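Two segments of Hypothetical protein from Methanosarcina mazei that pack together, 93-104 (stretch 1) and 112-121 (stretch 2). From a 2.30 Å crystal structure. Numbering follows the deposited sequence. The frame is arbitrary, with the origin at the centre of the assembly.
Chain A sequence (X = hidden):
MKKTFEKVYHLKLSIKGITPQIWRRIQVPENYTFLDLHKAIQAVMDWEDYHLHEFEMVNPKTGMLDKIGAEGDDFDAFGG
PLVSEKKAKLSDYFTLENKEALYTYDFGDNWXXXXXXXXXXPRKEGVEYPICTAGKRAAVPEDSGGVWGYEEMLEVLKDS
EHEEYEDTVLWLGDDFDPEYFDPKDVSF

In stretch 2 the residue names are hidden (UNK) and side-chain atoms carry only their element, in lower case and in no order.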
# COMPACT_ATOMS: atom_id res chain seq x y z
N TYR A 93 -12.89 8.44 9.22
CA TYR A 93 -11.76 7.95 10.03
C TYR A 93 -10.52 8.84 10.06
O TYR A 93 -10.00 9.15 11.13
CB TYR A 93 -11.34 6.56 9.57
CG TYR A 93 -12.24 5.45 10.06
CD1 TYR A 93 -11.98 4.80 11.25
CD2 TYR A 93 -13.33 5.03 9.30
CE1 TYR A 93 -12.78 3.79 11.70
CE2 TYR A 93 -14.15 4.01 9.74
CZ TYR A 93 -13.88 3.39 10.95
OH TYR A 93 -14.69 2.37 11.40
N PHE A 94 -10.04 9.22 8.88
CA PHE A 94 -8.84 10.05 8.77
C PHE A 94 -9.14 11.51 9.08
O PHE A 94 -10.03 12.13 8.49
CB PHE A 94 -8.20 9.96 7.38
CG PHE A 94 -7.52 8.64 7.09
CD1 PHE A 94 -8.21 7.60 6.46
CD2 PHE A 94 -6.16 8.46 7.38
CE1 PHE A 94 -7.59 6.38 6.18
CE2 PHE A 94 -5.52 7.26 7.09
CZ PHE A 94 -6.24 6.21 6.48
N THR A 95 -8.40 12.05 10.04
CA THR A 95 -8.39 13.48 10.29
C THR A 95 -6.93 13.83 10.56
O THR A 95 -6.05 12.95 10.52
CB THR A 95 -9.28 13.87 11.51
OG1 THR A 95 -8.50 13.84 12.72
CG2 THR A 95 -10.49 12.91 11.64
N LEU A 96 -6.67 15.10 10.84
CA LEU A 96 -5.32 15.55 11.15
C LEU A 96 -4.83 15.13 12.56
O LEU A 96 -3.63 14.99 12.77
CB LEU A 96 -5.17 17.07 10.90
CG LEU A 96 -5.51 17.64 9.51
CD1 LEU A 96 -5.55 19.17 9.54
CD2 LEU A 96 -4.57 17.15 8.39
N GLU A 97 -5.73 14.90 13.52
CA GLU A 97 -5.29 14.18 14.74
C GLU A 97 -5.72 12.69 14.80
O GLU A 97 -5.84 12.12 15.89
CB GLU A 97 -5.62 14.91 16.05
CG GLU A 97 -7.08 15.17 16.31
CD GLU A 97 -7.48 16.58 15.94
OE1 GLU A 97 -7.27 16.99 14.77
OE2 GLU A 97 -8.00 17.28 16.83
N ASN A 98 -5.94 12.09 13.64
CA ASN A 98 -6.10 10.64 13.54
C ASN A 98 -5.67 10.25 12.14
O ASN A 98 -6.51 9.96 11.27
CB ASN A 98 -7.55 10.19 13.82
CG ASN A 98 -7.64 8.69 14.12
OD1 ASN A 98 -6.90 8.19 14.96
ND2 ASN A 98 -8.53 7.96 13.41
N LYS A 99 -4.36 10.24 11.92
CA LYS A 99 -3.81 10.28 10.56
C LYS A 99 -3.32 8.95 9.97
O LYS A 99 -3.06 8.89 8.75
CB LYS A 99 -2.76 11.39 10.41
CG LYS A 99 -1.67 11.44 11.46
CD LYS A 99 -0.73 12.61 11.18
CE LYS A 99 -1.49 13.88 10.76
NZ LYS A 99 -0.60 15.03 10.31
N GLU A 100 -3.26 7.90 10.80
CA GLU A 100 -2.64 6.63 10.41
C GLU A 100 -3.56 5.38 10.44
O GLU A 100 -4.40 5.24 11.32
CB GLU A 100 -1.37 6.41 11.24
CG GLU A 100 -0.28 5.63 10.49
CD GLU A 100 1.08 5.78 11.14
OE1 GLU A 100 1.20 5.43 12.34
OE2 GLU A 100 2.03 6.25 10.46
N ALA A 101 -3.38 4.50 9.45
CA ALA A 101 -4.03 3.18 9.40
C ALA A 101 -2.96 2.14 9.16
O ALA A 101 -1.89 2.44 8.64
CB ALA A 101 -5.01 3.11 8.24
N LEU A 102 -3.25 0.90 9.55
CA LEU A 102 -2.46 -0.24 9.10
C LEU A 102 -3.24 -1.13 8.11
O LEU A 102 -4.35 -1.58 8.40
CB LEU A 102 -1.96 -1.05 10.28
CG LEU A 102 -1.03 -2.21 9.89
CD1 LEU A 102 0.35 -1.75 9.38
CD2 LEU A 102 -0.93 -3.18 11.10
N TYR A 103 -2.64 -1.38 6.96
CA TYR A 103 -3.20 -2.26 5.92
C TYR A 103 -2.38 -3.53 5.84
O TYR A 103 -1.18 -3.47 5.60
CB TYR A 103 -3.15 -1.54 4.57
CG TYR A 103 -3.56 -2.31 3.34
CD1 TYR A 103 -4.89 -2.48 2.99
CD2 TYR A 103 -2.60 -2.82 2.46
CE1 TYR A 103 -5.27 -3.16 1.82
CE2 TYR A 103 -2.97 -3.49 1.28
CZ TYR A 103 -4.30 -3.66 0.95
OH TYR A 103 -4.67 -4.29 -0.25
N THR A 104 -3.02 -4.67 6.03
CA THR A 104 -2.41 -5.97 5.82
C THR A 104 -2.99 -6.62 4.55
O THR A 104 -4.20 -6.64 4.32
CB THR A 104 -2.61 -6.88 7.08
OG1 THR A 104 -2.10 -6.20 8.25
CG2 THR A 104 -1.89 -8.25 6.93
N UNK A 112 2.48 -5.56 5.19
CA UNK A 112 1.84 -4.46 5.92
C UNK A 112 2.24 -3.14 5.34
O UNK A 112 3.42 -2.83 5.19
n UNK A 112 1.14 -6.11 10.42
c UNK A 112 2.06 -5.86 9.51
o UNK A 112 3.24 -5.72 9.79
c UNK A 112 1.59 -5.74 8.10
c UNK A 112 2.19 -4.52 7.39
N UNK A 113 1.23 -2.35 5.02
CA UNK A 113 1.45 -1.03 4.50
C UNK A 113 0.96 -0.02 5.55
O UNK A 113 -0.18 -0.12 5.98
c UNK A 113 0.91 0.63 2.66
c UNK A 113 1.12 -1.90 2.15
c UNK A 113 0.70 -0.83 3.18
N UNK A 114 1.83 0.90 5.97
CA UNK A 114 1.43 2.03 6.81
C UNK A 114 0.79 3.08 5.94
O UNK A 114 1.31 3.43 4.86
c UNK A 114 2.61 2.68 7.53
c UNK A 114 4.48 2.74 9.16
c UNK A 114 4.83 2.54 10.66
c UNK A 114 3.24 1.92 8.67
n UNK A 114 5.83 1.43 10.86
N UNK A 115 -0.35 3.57 6.37
CA UNK A 115 -1.05 4.61 5.59
C UNK A 115 -1.09 5.83 6.51
O UNK A 115 -1.60 5.77 7.63
c UNK A 115 -2.49 4.19 5.15
c UNK A 115 -3.12 5.27 4.29
c UNK A 115 -2.48 2.82 4.42
N UNK A 116 -0.47 6.91 6.06
CA UNK A 116 -0.43 8.13 6.84
C UNK A 116 -1.01 9.27 6.01
O UNK A 116 -0.54 9.53 4.91
n UNK A 116 3.94 8.92 11.28
n UNK A 116 3.39 11.06 10.59
c UNK A 116 1.11 10.02 9.21
n UNK A 116 2.08 9.24 9.97
c UNK A 116 3.14 9.75 10.61
c UNK A 116 1.29 9.83 7.70
c UNK A 116 1.02 8.39 7.28
N UNK A 117 -2.05 9.91 6.52
CA UNK A 117 -2.53 11.21 6.02
C UNK A 117 -1.54 12.34 6.33
O UNK A 117 -1.24 12.62 7.49
c UNK A 117 -4.66 12.80 6.17
c UNK A 117 -3.90 11.55 6.64
c UNK A 117 -5.17 12.67 4.72
c UNK A 117 -5.80 13.09 7.14
N UNK A 118 -1.01 12.99 5.29
CA UNK A 118 -0.13 14.14 5.51
C UNK A 118 -0.85 15.47 5.34
O UNK A 118 -0.60 16.40 6.11
o UNK A 118 3.07 13.12 2.80
c UNK A 118 2.11 13.01 5.01
c UNK A 118 3.27 12.87 4.01
c UNK A 118 1.10 14.09 4.60
o UNK A 118 4.38 12.49 4.46
N UNK A 119 -1.73 15.56 4.34
CA UNK A 119 -2.43 16.83 4.01
C UNK A 119 -3.81 16.55 3.44
O UNK A 119 -3.99 15.60 2.67
c UNK A 119 0.40 18.77 0.96
n UNK A 119 1.60 19.56 0.49
c UNK A 119 0.72 17.87 2.16
c UNK A 119 -0.27 18.09 3.32
c UNK A 119 -1.66 17.62 2.95
N UNK A 120 -4.76 17.38 3.83
CA UNK A 120 -6.09 17.44 3.22
C UNK A 120 -6.12 18.77 2.45
O UNK A 120 -5.95 19.82 3.05
c UNK A 120 -7.21 17.45 4.30
c UNK A 120 -8.58 17.72 3.65
c UNK A 120 -8.41 16.01 6.08
c UNK A 120 -7.23 16.13 5.10
N UNK A 121 -6.32 18.72 1.13
CA UNK A 121 -6.31 19.95 0.32
C UNK A 121 -7.44 20.00 -0.73
O UNK A 121 -7.93 18.94 -1.12
c UNK A 121 -2.49 20.66 -0.08
c UNK A 121 -4.93 20.14 -0.32
c UNK A 121 -4.13 21.89 1.40
c UNK A 121 -3.82 20.58 0.65
O HOH W 1 -1.67 -7.31 10.63

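Position 112 has three side-chain carbons in a row, the third carrying one oxygen and one nitrogen. The chain lies beside Leu102 and Thr104, and the nitrogen lies 3.7 Å from Leu102 CD2. This is an amide, Gln112. Gln112 NE2 donates to a water oxygen (3.1 Å) that also hydrogen-bonds Thr104 OG1 (2.7 Å from the water oxygen), so a polar chain suits this partly exposed pairing.

Position 113 has one carbon bearing two others. One branch carbon sits at the edge of the Tyr103 ring, near its plane. This is Val113, whose CG2 is 3.8 Å from Tyr103 CD2; a compact, beta-branched residue fits a buried strand site.

Position 114 carries four carbons in a row ending in nitrogen. Paired with Leu102, it starts on the same face of the sheet, but its end leads away from stretch 1. It is Lys114, its amine suited to an exposed site.

Position 115 again shows a single fork of three carbons, now among Phe94, Ala101 and Tyr103. It is Val115. Val115 CG1 lies 3.9 Å from Phe94 CZ, and Val115 CB 4.1 Å from Ala101 CB, a compact apolar fit.

At position 116, three carbons lead to a nitrogen and then a carbon holding two more nitrogens; the chain nitrogen lies beside the Glu100 carboxylate and a carbon beside Lys99 CD. This guanidinium is Arg116. Arg116 NE donates to Glu100 OE2 at 3.0 Å in a salt bridge, with the oxygen near the guanidinium plane, while Arg116 CD packs 3.7 Å from Lys99 CD.

Position 117 has four carbons forked at the second, reaching Phe94, Thr95 and Leu96: Leu117. Leu117 CB lies 3.9 Å from Phe94 CD2, and Leu117 CD2 approaches Thr95 O at 3.4 Å. The apolar fork suits this buried site.

Position 118, three carbons with two oxygens on the third, and position 119, four carbons ending in nitrogen, point away from stretch 1, which suits charged Glu118 and Lys119.

Position 120 has four carbons forked at the first, one arm two carbons long, near Leu96: Ile120, whose CG1 gives Leu96 CD2 an apolar neighbour at 4.4 Å. Position 121, four carbons forked at the second, is out of reach; this contact makes no demand on Leu121.

The contact is an antiparallel strand pair. Hydrogen bonds run from Ala101 N to Val115 O (2.8 Å), Val115 N to Ala101 O (3.0 Å), Tyr103 N to Val113 O (2.9 Å) and Val113 N to Tyr103 O (2.7 Å); Leu117 N to Lys99 O (2.7 Å) extends the ladder. Alternation sends the valines to the face of Ala101 and Tyr103, and Gln112, Lys114 and Arg116 to the more polar face of Glu100, Leu102 and Thr104.

Stretch 2 (112-121) QVKVRLEKIL
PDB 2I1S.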